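Local structure of ZYRO0G01672p (Zygosaccharomyces rouxii, 4U8T) at residues Q147-A151 with T152-S156; R125-K128 with Q129-I132. The protein binds RNA carrying N6-methyladenosine through the YTH domain that forms this chain, and so probably acts as a reader of methylated mRNA. All coordinates share one frame; numbering follows the deposited sequence.

Contact 1: Q147-A151 with T152-S156; sequences QEIPA and TISKS
The carbonyl group of Pro-150 is a flat acceptor that Ser-154 approaches from two directions. In the carbonyl plane lies the backbone donor, Ser-154 N, 2.9 Å from Pro-150 O. Above the plane, 54° out of it, stands the hydroxyl, with Ser-154 OG donating to Pro-150 O over 3.0 Å. The serine torsion explains the double grip: with chi1 at -70°, OG sits beside its own backbone N, and both donors face the same oxygen. The next bond of the helix runs from Lys-155 N to Ala-151 O at 3.1 Å, and the aliphatic start of Lys-155 passes alongside, its CG 3.6 Å from Ala-151 O.

Beside these bonds, the side chains of Ile-149 and Ile-153 cross at about a right angle and meet through their CG2 branches at 3.9 Å, while Ile-149 CG2 also lies against the serine hydroxyl. Phe-28 of strand 27-33 packs on Ser-154, and Glu-148, turned to Arg-27, makes a salt bridge. With an alanine at Ser-154, the Pro-150 carbonyl would keep its backbone donor but would probably lose the second bond, and a gap would be likely to open beside Ile-149 CG2.

Pro-150 occupies the N-cap position, and its carbonyl receives an i to i+4 bond of helix 151-161, reinforced by a serine side chain. This is a strand-to-helix junction of the YTH domain: edge strand 148-149, paired with strand 27-33, passes through Pro-150 into the helix.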
ATOM      1  N   GLN A 147       1.621  -8.309  -3.870  1.00 17.27           N
ATOM      2  CA  GLN A 147       2.974  -8.748  -4.058  1.00 13.19           C
ATOM      3  C   GLN A 147       3.872  -8.253  -2.954  1.00 16.88           C
ATOM      4  O   GLN A 147       3.943  -7.058  -2.707  1.00 16.37           O
ATOM      5  CB  GLN A 147       3.489  -8.264  -5.388  1.00 14.42           C
ATOM      6  CG  GLN A 147       4.963  -8.451  -5.528  1.00 16.91           C
ATOM      7  CD  GLN A 147       5.373  -9.890  -5.538  1.00 16.60           C
ATOM      8  OE1 GLN A 147       5.001 -10.649  -6.417  1.00 15.28           O
ATOM      9  NE2 GLN A 147       6.148 -10.275  -4.549  1.00 17.52           N
ATOM     10  N   GLU A 148       4.579  -9.172  -2.305  1.00 18.91           N
ATOM     11  CA  GLU A 148       5.458  -8.807  -1.209  1.00 17.83           C
ATOM     12  C   GLU A 148       6.823  -8.312  -1.694  1.00 21.87           C
ATOM     13  O   GLU A 148       7.385  -8.829  -2.653  1.00 21.97           O
ATOM     14  CB  GLU A 148       5.648  -9.973  -0.244  1.00 15.48           C
ATOM     15  CG  GLU A 148       6.525  -9.592   0.938  1.00 17.81           C
ATOM     16  CD  GLU A 148       6.534 -10.567   2.076  1.00 28.34           C
ATOM     17  OE1 GLU A 148       5.918 -11.643   1.976  1.00 30.87           O
ATOM     18  OE2 GLU A 148       7.170 -10.249   3.093  1.00 26.11           O
ATOM     19  N   ILE A 149       7.334  -7.300  -0.998  1.00 20.73           N
ATOM     20  CA  ILE A 149       8.600  -6.677  -1.305  1.00 20.25           C
ATOM     21  C   ILE A 149       9.583  -6.911  -0.176  1.00 23.17           C
ATOM     22  O   ILE A 149       9.229  -6.778   0.991  1.00 20.82           O
ATOM     23  CB  ILE A 149       8.410  -5.177  -1.508  1.00 17.41           C
ATOM     24  CG1 ILE A 149       7.239  -4.926  -2.408  1.00 18.18           C
ATOM     25  CG2 ILE A 149       9.629  -4.525  -2.076  1.00 19.69           C
ATOM     26  CD1 ILE A 149       6.673  -3.588  -2.169  1.00 24.59           C
ATOM     27  N   PRO A 150      10.826  -7.279  -0.509  1.00 27.66           N
ATOM     28  CA  PRO A 150      11.801  -7.463   0.566  1.00 28.31           C
ATOM     29  C   PRO A 150      12.103  -6.156   1.296  1.00 28.91           C
ATOM     30  O   PRO A 150      12.042  -5.092   0.687  1.00 26.36           O
ATOM     31  CB  PRO A 150      13.037  -7.992  -0.172  1.00 25.08           C
ATOM     32  CG  PRO A 150      12.547  -8.531  -1.398  1.00 22.84           C
ATOM     33  CD  PRO A 150      11.375  -7.698  -1.803  1.00 25.18           C
ATOM     34  N   ALA A 151      12.497  -6.253   2.560  1.00 32.29           N
ATOM     35  CA  ALA A 151      12.654  -5.096   3.442  1.00 31.62           C
ATOM     36  C   ALA A 151      13.686  -4.065   3.001  1.00 28.21           C
ATOM     37  O   ALA A 151      13.441  -2.880   3.042  1.00 27.26           O
ATOM     38  CB  ALA A 151      12.992  -5.567   4.815  1.00 28.98           C
ATOM     39  N   THR A 152      14.867  -4.511   2.634  1.00 30.12           N
ATOM     40  CA  THR A 152      15.906  -3.572   2.271  1.00 31.54           C
ATOM     41  C   THR A 152      15.509  -2.819   0.982  1.00 33.41           C
ATOM     42  O   THR A 152      15.724  -1.618   0.882  1.00 34.27           O
ATOM     43  CB  THR A 152      17.271  -4.272   2.139  1.00 28.56           C
ATOM     44  OG1 THR A 152      18.227  -3.362   1.590  1.00 28.09           O
ATOM     45  CG2 THR A 152      17.161  -5.486   1.245  1.00 41.39           C
ATOM     46  N   ILE A 153      14.966  -3.518  -0.011  1.00 29.38           N
ATOM     47  CA  ILE A 153      14.456  -2.854  -1.196  1.00 25.49           C
ATOM     48  C   ILE A 153      13.348  -1.869  -0.845  1.00 24.91           C
ATOM     49  O   ILE A 153      13.297  -0.790  -1.375  1.00 26.36           O
ATOM     50  CB  ILE A 153      13.973  -3.868  -2.230  1.00 26.60           C
ATOM     51  CG1 ILE A 153      15.177  -4.468  -2.947  1.00 30.27           C
ATOM     52  CG2 ILE A 153      13.138  -3.219  -3.269  1.00 21.57           C
ATOM     53  CD1 ILE A 153      14.887  -5.702  -3.746  1.00 24.89           C
ATOM     54  N   SER A 154      12.462  -2.244   0.059  1.00 26.95           N
ATOM     55  CA  SER A 154      11.362  -1.381   0.468  1.00 24.14           C
ATOM     56  C   SER A 154      11.791  -0.053   1.071  1.00 25.85           C
ATOM     57  O   SER A 154      11.187   0.979   0.812  1.00 28.48           O
ATOM     58  CB  SER A 154      10.482  -2.098   1.481  1.00 22.00           C
ATOM     59  OG  SER A 154       9.760  -3.144   0.896  1.00 22.40           O
ATOM     60  N   LYS A 155      12.792  -0.093   1.929  1.00 27.86           N
ATOM     61  CA  LYS A 155      13.303   1.100   2.558  1.00 25.82           C
ATOM     62  C   LYS A 155      13.898   2.048   1.523  1.00 31.38           C
ATOM     63  O   LYS A 155      13.775   3.247   1.655  1.00 32.88           O
ATOM     64  CB  LYS A 155      14.321   0.741   3.642  1.00 26.74           C
ATOM     65  CG  LYS A 155      13.663   0.226   4.911  1.00 28.05           C
ATOM     66  CD  LYS A 155      14.626  -0.383   5.906  1.00 30.27           C
ATOM     67  CE  LYS A 155      13.873  -0.931   7.108  1.00 33.35           C
ATOM     68  NZ  LYS A 155      14.724  -1.493   8.200  1.00 28.64           N
ATOM     69  N   SER A 156      14.518   1.515   0.482  1.00 26.58           N
ATOM     70  CA  SER A 156      14.986   2.363  -0.595  1.00 30.65           C
ATOM     71  C   SER A 156      13.826   3.053  -1.312  1.00 34.21           C
ATOM     72  O   SER A 156      13.928   4.216  -1.676  1.00 38.54           O
ATOM     73  CB  SER A 156      15.811   1.568  -1.597  1.00 33.65           C
ATOM     74  OG  SER A 156      17.032   1.155  -1.029  1.00 34.07           O
TER

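Contact 2: R125-K128 with Q129-I132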
ATOM      1  N   ARG A 125       9.126   4.916 -13.799  1.00 30.34           N
ATOM      2  CA  ARG A 125      10.477   5.283 -14.221  1.00 28.13           C
ATOM      3  C   ARG A 125      11.486   5.269 -13.083  1.00 28.62           C
ATOM      4  O   ARG A 125      12.594   4.786 -13.236  1.00 29.68           O
ATOM      5  CB  ARG A 125      10.431   6.658 -14.874  1.00 36.56           C
ATOM      6  CG  ARG A 125      11.664   7.040 -15.667  1.00 47.95           C
ATOM      7  CD  ARG A 125      11.601   8.483 -16.195  1.00 51.68           C
ATOM      8  NE  ARG A 125      11.328   9.500 -15.174  1.00 61.80           N
ATOM      9  CZ  ARG A 125      10.202  10.210 -15.088  1.00 59.82           C
ATOM     10  NH1 ARG A 125      10.062  11.116 -14.126  1.00 55.31           N
ATOM     11  NH2 ARG A 125       9.219  10.026 -15.963  1.00 44.93           N
ATOM     12  N   SER A 126      11.087   5.793 -11.937  1.00 25.47           N
ATOM     13  CA  SER A 126      11.975   5.951 -10.815  1.00 26.54           C
ATOM     14  C   SER A 126      12.066   4.698  -9.962  1.00 26.86           C
ATOM     15  O   SER A 126      12.815   4.654  -9.006  1.00 29.32           O
ATOM     16  CB  SER A 126      11.506   7.102  -9.941  1.00 26.00           C
ATOM     17  OG  SER A 126      11.307   8.251 -10.706  1.00 35.83           O
ATOM     18  N   LEU A 127      11.297   3.681 -10.296  1.00 24.77           N
ATOM     19  CA  LEU A 127      11.242   2.503  -9.463  1.00 27.23           C
ATOM     20  C   LEU A 127      11.615   1.236 -10.208  1.00 28.54           C
ATOM     21  O   LEU A 127      11.726   0.177  -9.610  1.00 24.29           O
ATOM     22  CB  LEU A 127       9.840   2.360  -8.878  1.00 25.94           C
ATOM     23  CG  LEU A 127       9.357   3.427  -7.913  1.00 21.04           C
ATOM     24  CD1 LEU A 127       7.889   3.318  -7.763  1.00 20.20           C
ATOM     25  CD2 LEU A 127      10.009   3.252  -6.590  1.00 22.98           C
ATOM     26  N   LYS A 128      11.776   1.341 -11.520  1.00 29.98           N
ATOM     27  CA  LYS A 128      11.908   0.157 -12.362  1.00 31.51           C
ATOM     28  C   LYS A 128      13.294  -0.492 -12.199  1.00 33.29           C
ATOM     29  O   LYS A 128      13.565  -1.570 -12.742  1.00 30.86           O
ATOM     30  CB  LYS A 128      11.589   0.524 -13.826  1.00 30.32           C
ATOM     31  CG  LYS A 128      11.855  -0.552 -14.888  1.00 49.42           C
ATOM     32  CD  LYS A 128      11.298  -0.200 -16.284  1.00 56.48           C
ATOM     33  CE  LYS A 128      10.543  -1.394 -16.932  1.00 57.92           C
ATOM     34  NZ  LYS A 128       9.354  -1.872 -16.137  1.00 58.18           N
ATOM     35  N   GLN A 129      14.140   0.148 -11.397  1.00 32.83           N
ATOM     36  CA  GLN A 129      15.437  -0.394 -11.005  1.00 30.74           C
ATOM     37  C   GLN A 129      15.324  -1.476  -9.926  1.00 29.62           C
ATOM     38  O   GLN A 129      16.196  -2.310  -9.793  1.00 29.43           O
ATOM     39  CB  GLN A 129      16.358   0.720 -10.495  1.00 30.25           C
ATOM     40  CG  GLN A 129      15.744   1.592  -9.406  1.00 37.72           C
ATOM     41  CD  GLN A 129      16.747   2.527  -8.739  1.00 50.38           C
ATOM     42  OE1 GLN A 129      17.910   2.181  -8.562  1.00 57.96           O
ATOM     43  NE2 GLN A 129      16.295   3.716  -8.364  1.00 51.01           N
ATOM     44  N   PHE A 130      14.278  -1.423  -9.117  1.00 31.62           N
ATOM     45  CA  PHE A 130      14.136  -2.360  -8.014  1.00 26.08           C
ATOM     46  C   PHE A 130      13.513  -3.672  -8.467  1.00 22.20           C
ATOM     47  O   PHE A 130      12.322  -3.777  -8.639  1.00 22.88           O
ATOM     48  CB  PHE A 130      13.316  -1.729  -6.911  1.00 23.23           C
ATOM     49  CG  PHE A 130      13.949  -0.515  -6.312  1.00 28.58           C
ATOM     50  CD1 PHE A 130      15.103  -0.620  -5.567  1.00 30.10           C
ATOM     51  CD2 PHE A 130      13.397   0.736  -6.496  1.00 28.55           C
ATOM     52  CE1 PHE A 130      15.679   0.488  -5.009  1.00 29.02           C
ATOM     53  CE2 PHE A 130      13.979   1.842  -5.937  1.00 29.20           C
ATOM     54  CZ  PHE A 130      15.121   1.710  -5.193  1.00 31.62           C
ATOM     55  N   LEU A 131      14.353  -4.676  -8.639  1.00 21.67           N
ATOM     56  CA  LEU A 131      13.956  -5.970  -9.136  1.00 18.65           C
ATOM     57  C   LEU A 131      13.601  -6.843  -7.958  1.00 22.06           C
ATOM     58  O   LEU A 131      14.286  -6.832  -6.960  1.00 25.01           O
ATOM     59  CB  LEU A 131      15.082  -6.571  -9.958  1.00 19.54           C
ATOM     60  CG  LEU A 131      15.604  -5.724 -11.128  1.00 21.67           C
ATOM     61  CD1 LEU A 131      16.715  -6.446 -11.861  1.00 18.38           C
ATOM     62  CD2 LEU A 131      14.496  -5.351 -12.117  1.00 16.61           C
ATOM     63  N   ILE A 132      12.523  -7.601  -8.065  1.00 20.84           N
ATOM     64  CA  ILE A 132      12.054  -8.385  -6.944  1.00 19.00           C
ATOM     65  C   ILE A 132      12.529  -9.839  -7.113  1.00 21.38           C
ATOM     66  O   ILE A 132      12.120 -10.518  -8.028  1.00 23.29           O
ATOM     67  CB  ILE A 132      10.507  -8.298  -6.834  1.00 20.10           C
ATOM     68  CG1 ILE A 132      10.036  -6.856  -6.572  1.00 19.10           C
ATOM     69  CG2 ILE A 132       9.947  -9.296  -5.844  1.00 21.57           C
ATOM     70  CD1 ILE A 132      10.748  -6.122  -5.474  1.00 17.88           C
TER
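Phe-130 turns back beside Leu-127, and its side chain can be traced outward from there. CB lies 3.7 Å from Leu-127 O. With chi1 at -63°, CG stands beside the backbone N, which keeps the start of the ring near the oxygen that this N-H binds. CD2 comes to 3.6 Å from Leu-127 O, in an oblique approach, and meets the side chain at Leu-127 CD2, 4.2 Å away. Farther out, CE2 is 4.3 Å from Ser-126 O. One face of the ring carries Gln-129 CG, 3.8 Å above the plane and offset toward the rim. Ile-153 and Ile-157 of helix 151-161 also pack against the phenylalanine.

The backbone bond between the same two residues, Phe-130 N to Leu-127 O at 3.1 Å, closes a type I beta turn and is nearly straight at the hydrogen (162°). One residue on, Leu-131 CD2 lies 3.9 Å from Lys-128 O.

Chemically, one backbone hydrogen bond and apolar packing hold the two halves together. No salt bridge joins them; Lys-128 instead packs on a sugar of the bound RNA.

Overall arrangement
Contact 1 is partly buried, contact 2 lies at the surface, and their chemistry differs accordingly. Contact 1, at the passage from an edge strand into helix 151-161, combines backbone and hydroxyl bonds with branched aliphatic packing. Contact 2 is a turn between strands 111-123 and 131-132, with a single backbone bond and an aromatic ring, and it comes nearer the RNA: about 4 Å between nearest atoms, against about 7 Å for contact 1. Their centres are about 11 Å apart, and they meet both on the helix, where Phe-130 CB lies 3.9 Å from Ile-153 CG2, and beside it, where Ile-149 packs on Ile-132. Helix and edge strand together thus join the turn to the main sheet.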